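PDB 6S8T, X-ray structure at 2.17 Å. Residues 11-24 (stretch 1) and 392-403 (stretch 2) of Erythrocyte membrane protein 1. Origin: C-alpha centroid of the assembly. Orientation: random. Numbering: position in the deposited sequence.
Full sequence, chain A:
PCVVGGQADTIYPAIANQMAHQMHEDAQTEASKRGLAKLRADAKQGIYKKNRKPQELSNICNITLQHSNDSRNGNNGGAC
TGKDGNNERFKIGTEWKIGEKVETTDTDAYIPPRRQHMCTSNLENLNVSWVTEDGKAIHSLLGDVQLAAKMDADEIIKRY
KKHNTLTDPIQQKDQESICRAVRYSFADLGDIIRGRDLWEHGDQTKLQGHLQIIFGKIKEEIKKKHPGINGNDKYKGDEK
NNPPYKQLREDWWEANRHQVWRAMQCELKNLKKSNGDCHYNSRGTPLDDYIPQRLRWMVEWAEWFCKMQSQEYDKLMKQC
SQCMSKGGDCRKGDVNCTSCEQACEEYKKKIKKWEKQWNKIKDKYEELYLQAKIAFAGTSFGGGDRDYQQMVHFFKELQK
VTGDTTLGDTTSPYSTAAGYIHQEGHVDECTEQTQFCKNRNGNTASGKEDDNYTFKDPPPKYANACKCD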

# COMPACT_ATOMS: atom_id res chain seq x y z
N ILE A 11 -24.93 -8.12 -10.55
CA ILE A 11 -23.89 -7.81 -9.58
C ILE A 11 -22.83 -8.91 -9.54
O ILE A 11 -23.14 -10.08 -9.30
CB ILE A 11 -24.48 -7.58 -8.18
CG1 ILE A 11 -25.34 -6.32 -8.17
CG2 ILE A 11 -23.38 -7.49 -7.14
CD1 ILE A 11 -25.87 -5.95 -6.80
N TYR A 12 -21.58 -8.53 -9.78
CA TYR A 12 -20.45 -9.46 -9.79
C TYR A 12 -19.79 -9.49 -8.42
O TYR A 12 -19.53 -8.42 -7.84
CB TYR A 12 -19.43 -9.05 -10.84
CG TYR A 12 -18.66 -10.19 -11.46
CD1 TYR A 12 -19.15 -10.86 -12.57
CD2 TYR A 12 -17.44 -10.60 -10.93
CE1 TYR A 12 -18.45 -11.90 -13.14
CE2 TYR A 12 -16.73 -11.64 -11.49
CZ TYR A 12 -17.24 -12.29 -12.60
OH TYR A 12 -16.53 -13.33 -13.16
N PRO A 13 -19.52 -10.66 -7.86
CA PRO A 13 -18.98 -10.72 -6.50
C PRO A 13 -17.54 -10.23 -6.44
O PRO A 13 -16.74 -10.46 -7.34
CB PRO A 13 -19.07 -12.21 -6.14
CG PRO A 13 -18.98 -12.90 -7.46
CD PRO A 13 -19.69 -12.01 -8.44
N ALA A 14 -17.22 -9.53 -5.35
CA ALA A 14 -15.85 -9.09 -5.08
C ALA A 14 -15.10 -10.22 -4.40
O ALA A 14 -15.50 -10.68 -3.32
CB ALA A 14 -15.86 -7.84 -4.21
N ILE A 15 -14.01 -10.68 -5.01
CA ILE A 15 -13.39 -11.94 -4.62
C ILE A 15 -11.92 -11.80 -4.25
O ILE A 15 -11.28 -12.80 -3.92
CB ILE A 15 -13.56 -13.01 -5.72
CG1 ILE A 15 -12.92 -12.54 -7.03
CG2 ILE A 15 -15.03 -13.30 -5.95
CD1 ILE A 15 -13.28 -13.41 -8.22
N ALA A 16 -11.36 -10.58 -4.28
CA ALA A 16 -9.94 -10.42 -3.96
C ALA A 16 -9.62 -10.92 -2.55
O ALA A 16 -8.60 -11.58 -2.34
CB ALA A 16 -9.52 -8.96 -4.12
N ASN A 17 -10.49 -10.62 -1.58
CA ASN A 17 -10.21 -11.01 -0.20
C ASN A 17 -10.26 -12.53 -0.03
O ASN A 17 -9.44 -13.10 0.70
CB ASN A 17 -11.19 -10.34 0.76
CG ASN A 17 -10.82 -10.56 2.21
OD1 ASN A 17 -10.01 -9.82 2.77
ND2 ASN A 17 -11.40 -11.58 2.83
N GLN A 18 -11.20 -13.20 -0.69
CA GLN A 18 -11.22 -14.66 -0.64
C GLN A 18 -10.02 -15.26 -1.36
O GLN A 18 -9.53 -16.32 -0.96
CB GLN A 18 -12.53 -15.19 -1.24
CG GLN A 18 -13.75 -14.87 -0.40
CD GLN A 18 -15.04 -15.40 -1.00
OE1 GLN A 18 -15.35 -16.59 -0.89
NE2 GLN A 18 -15.80 -14.52 -1.64
N MET A 19 -9.52 -14.60 -2.41
CA MET A 19 -8.29 -15.06 -3.03
C MET A 19 -7.11 -14.93 -2.08
O MET A 19 -6.24 -15.81 -2.03
CB MET A 19 -8.01 -14.30 -4.33
CG MET A 19 -9.01 -14.53 -5.45
SD MET A 19 -9.15 -16.26 -5.96
CE MET A 19 -7.43 -16.75 -6.00
N ALA A 20 -7.06 -13.83 -1.32
CA ALA A 20 -5.98 -13.64 -0.36
C ALA A 20 -5.99 -14.73 0.71
O ALA A 20 -4.93 -15.22 1.12
CB ALA A 20 -6.08 -12.26 0.29
N HIS A 21 -7.18 -15.12 1.16
CA HIS A 21 -7.29 -16.21 2.13
C HIS A 21 -6.71 -17.50 1.57
O HIS A 21 -6.08 -18.27 2.30
CB HIS A 21 -8.76 -16.40 2.52
CG HIS A 21 -8.97 -17.41 3.60
ND1 HIS A 21 -9.10 -18.76 3.35
CD2 HIS A 21 -9.07 -17.27 4.95
CE1 HIS A 21 -9.27 -19.41 4.48
NE2 HIS A 21 -9.26 -18.53 5.47
N GLN A 22 -6.89 -17.75 0.27
CA GLN A 22 -6.31 -18.94 -0.34
C GLN A 22 -4.79 -18.86 -0.37
O GLN A 22 -4.10 -19.85 -0.11
CB GLN A 22 -6.87 -19.14 -1.75
CG GLN A 22 -6.25 -20.30 -2.51
CD GLN A 22 -6.80 -20.42 -3.92
OE1 GLN A 22 -7.93 -20.01 -4.19
NE2 GLN A 22 -6.00 -20.98 -4.82
N MET A 23 -4.24 -17.68 -0.68
CA MET A 23 -2.79 -17.51 -0.67
C MET A 23 -2.22 -17.70 0.73
O MET A 23 -1.12 -18.25 0.88
CB MET A 23 -2.42 -16.13 -1.22
CG MET A 23 -2.88 -15.87 -2.66
SD MET A 23 -2.10 -16.94 -3.88
CE MET A 23 -2.96 -16.44 -5.37
N HIS A 24 -2.95 -17.26 1.77
CA HIS A 24 -2.49 -17.43 3.14
C HIS A 24 -2.42 -18.91 3.53
O HIS A 24 -1.46 -19.34 4.18
CB HIS A 24 -3.41 -16.68 4.11
CG HIS A 24 -3.20 -17.05 5.55
ND1 HIS A 24 -2.01 -16.82 6.21
CD2 HIS A 24 -4.03 -17.61 6.46
CE1 HIS A 24 -2.11 -17.24 7.46
NE2 HIS A 24 -3.33 -17.72 7.64
N VAL A 392 1.42 -12.68 -11.99
CA VAL A 392 0.86 -13.66 -12.91
C VAL A 392 0.15 -14.77 -12.15
O VAL A 392 -0.94 -15.22 -12.55
CB VAL A 392 1.96 -14.22 -13.83
CG1 VAL A 392 1.43 -15.42 -14.61
CG2 VAL A 392 2.45 -13.15 -14.79
N HIS A 393 0.73 -15.23 -11.04
CA HIS A 393 0.09 -16.29 -10.26
C HIS A 393 -1.23 -15.82 -9.68
O HIS A 393 -2.22 -16.57 -9.69
CB HIS A 393 1.02 -16.76 -9.14
CG HIS A 393 0.47 -17.92 -8.37
ND1 HIS A 393 0.08 -17.81 -7.05
CD2 HIS A 393 0.24 -19.20 -8.73
CE1 HIS A 393 -0.37 -18.99 -6.63
NE2 HIS A 393 -0.28 -19.84 -7.63
N PHE A 394 -1.29 -14.58 -9.18
CA PHE A 394 -2.54 -14.06 -8.63
C PHE A 394 -3.61 -13.95 -9.72
O PHE A 394 -4.75 -14.38 -9.53
CB PHE A 394 -2.30 -12.70 -7.97
CG PHE A 394 -3.49 -12.15 -7.24
CD1 PHE A 394 -3.73 -12.51 -5.92
CD2 PHE A 394 -4.35 -11.26 -7.85
CE1 PHE A 394 -4.83 -12.01 -5.24
CE2 PHE A 394 -5.44 -10.75 -7.18
CZ PHE A 394 -5.68 -11.13 -5.87
N PHE A 395 -3.24 -13.40 -10.88
CA PHE A 395 -4.19 -13.28 -11.99
C PHE A 395 -4.60 -14.65 -12.54
O PHE A 395 -5.74 -14.80 -12.99
CB PHE A 395 -3.59 -12.41 -13.10
CG PHE A 395 -3.80 -10.93 -12.90
CD1 PHE A 395 -4.81 -10.45 -12.09
CD2 PHE A 395 -2.98 -10.02 -13.55
CE1 PHE A 395 -5.00 -9.09 -11.92
CE2 PHE A 395 -3.17 -8.65 -13.39
CZ PHE A 395 -4.18 -8.19 -12.57
N LYS A 396 -3.70 -15.64 -12.51
CA LYS A 396 -4.07 -16.97 -12.99
C LYS A 396 -5.13 -17.61 -12.10
O LYS A 396 -6.09 -18.21 -12.60
CB LYS A 396 -2.84 -17.88 -13.07
CG LYS A 396 -2.09 -17.80 -14.38
CD LYS A 396 -1.00 -18.86 -14.44
CE LYS A 396 -0.52 -19.08 -15.86
NZ LYS A 396 -1.62 -19.56 -16.75
N GLU A 397 -4.97 -17.49 -10.79
CA GLU A 397 -5.98 -18.03 -9.88
C GLU A 397 -7.28 -17.25 -9.97
O GLU A 397 -8.37 -17.82 -9.79
CB GLU A 397 -5.44 -18.04 -8.45
CG GLU A 397 -4.35 -19.07 -8.20
CD GLU A 397 -4.81 -20.48 -8.52
OE1 GLU A 397 -4.51 -20.98 -9.63
OE2 GLU A 397 -5.48 -21.10 -7.66
N LEU A 398 -7.20 -15.95 -10.26
CA LEU A 398 -8.41 -15.15 -10.44
C LEU A 398 -9.15 -15.56 -11.71
O LEU A 398 -10.38 -15.74 -11.69
CB LEU A 398 -8.03 -13.66 -10.49
CG LEU A 398 -9.14 -12.62 -10.38
CD1 LEU A 398 -9.87 -12.76 -9.06
CD2 LEU A 398 -8.55 -11.22 -10.51
N GLN A 399 -8.43 -15.71 -12.82
CA GLN A 399 -9.04 -16.15 -14.07
C GLN A 399 -9.61 -17.56 -13.95
O GLN A 399 -10.62 -17.87 -14.59
CB GLN A 399 -8.01 -16.07 -15.20
CG GLN A 399 -7.61 -14.63 -15.56
CD GLN A 399 -6.24 -14.54 -16.19
OE1 GLN A 399 -5.55 -15.54 -16.37
NE2 GLN A 399 -5.82 -13.32 -16.51
N LYS A 400 -8.99 -18.41 -13.13
CA LYS A 400 -9.48 -19.77 -12.96
C LYS A 400 -10.83 -19.80 -12.25
O LYS A 400 -11.70 -20.61 -12.60
CB LYS A 400 -8.44 -20.58 -12.18
CG LYS A 400 -8.82 -22.01 -11.86
CD LYS A 400 -7.67 -22.69 -11.13
CE LYS A 400 -8.04 -24.10 -10.74
NZ LYS A 400 -6.92 -24.81 -10.05
N VAL A 401 -11.03 -18.92 -11.27
CA VAL A 401 -12.30 -18.88 -10.56
C VAL A 401 -13.39 -18.27 -11.43
O VAL A 401 -14.52 -18.79 -11.49
CB VAL A 401 -12.16 -18.10 -9.23
CG1 VAL A 401 -13.53 -17.77 -8.67
CG2 VAL A 401 -11.34 -18.90 -8.22
N THR A 402 -13.09 -17.18 -12.13
CA THR A 402 -14.09 -16.47 -12.92
C THR A 402 -14.36 -17.12 -14.27
O THR A 402 -15.31 -16.72 -14.94
CB THR A 402 -13.67 -15.02 -13.15
OG1 THR A 402 -12.47 -14.99 -13.94
CG2 THR A 402 -13.42 -14.31 -11.83
N GLY A 403 -13.54 -18.09 -14.68
CA GLY A 403 -13.70 -18.72 -15.98
C GLY A 403 -13.17 -17.93 -17.15
O GLY A 403 -13.22 -18.42 -18.28

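Helices that are distant in sequence often pack through a small set of flexible apolar side chains, with a polar contact near the margin, and these two stretches of Erythrocyte membrane protein 1 illustrate the principle well. In stretch 1 an extended segment leads into a helix that begins at Ala16, with Ile15 at the N-cap position; stretch 2 is helical from Val392 to Thr402 and leaves helical geometry at Gly403, whose positive phi is one that glycine adopts readily. The helix axes approach to 11.0 Å, and their N-to-C directions make an angle of 119°, so the chains run obliquely, more antiparallel than parallel. Regular i to i+4 hydrogen bonds, such as Met23 N to Met19 O (3.1 Å) and Leu398 N to Phe394 O (3.0 Å), satisfy the backbone internally and leave the association to side chains. The backbones come nearest at Met19 and Leu398, whose CA atoms lie 7.4 Å apart.

Met19 is accordingly the central knob. Its CA-to-CB bond points toward stretch 2, and its side chain sits in a hole formed by Phe394, Glu397, Leu398 and Val401, residues spaced as successive turns of a helix present them. All three chi angles are in the m well, a folded course that brings CE to 3.4 Å from Glu397 CB while SD lies 4.1 Å from Val401 CG2. Nearer the root of the same side chain, CB is 4.0 Å from Phe394 CE1 and CG is 4.1 Å from Leu398 CD1. An unbranched, pliable methionine suits such a place because it can bend to meet several neighbours at once.

One turn before Met19, Ile15 extends the apolar seam. Its CD1 reaches Leu398 CD1 at 3.6 Å and Thr402 CG2 at 3.7 Å, so the end of a buried isoleucine meets methyl groups on successive turns of the partner helix. Farther back, Tyr12 OH comes within 3.3 Å of Thr402 CB, and Thr402 CG2 lies at the edge of the tyrosine ring. Threonine thus offers its methyl group to both residues.

One turn after Met19, Met23 points toward stretch 2 and places CE 4.0 Å from Phe394 CD1 and 3.7 Å from His393 ND1. Its sulfur, SD, is 4.7 Å from the centroid of the His393 ring, at the ring edge. The CA-to-CB bonds of His393 and Phe394 point sideways, but the ends of both side chains come nearer to stretch 1; Phe394 is buried, whereas His393 remains exposed.

Beside this apolar row lies a single hydrogen bond between the stretches, from Gln22 NE2 to Glu397 OE2 (2.9 Å, with an N-H...acceptor angle of 138°). Glu397 serves two purposes: its aliphatic CB packs against Met19, while its carboxylate accepts from the glutamine amide. Both residues are partly exposed, a setting that suits their polar ends. Together the stretches bury 547 Å², counting both sides.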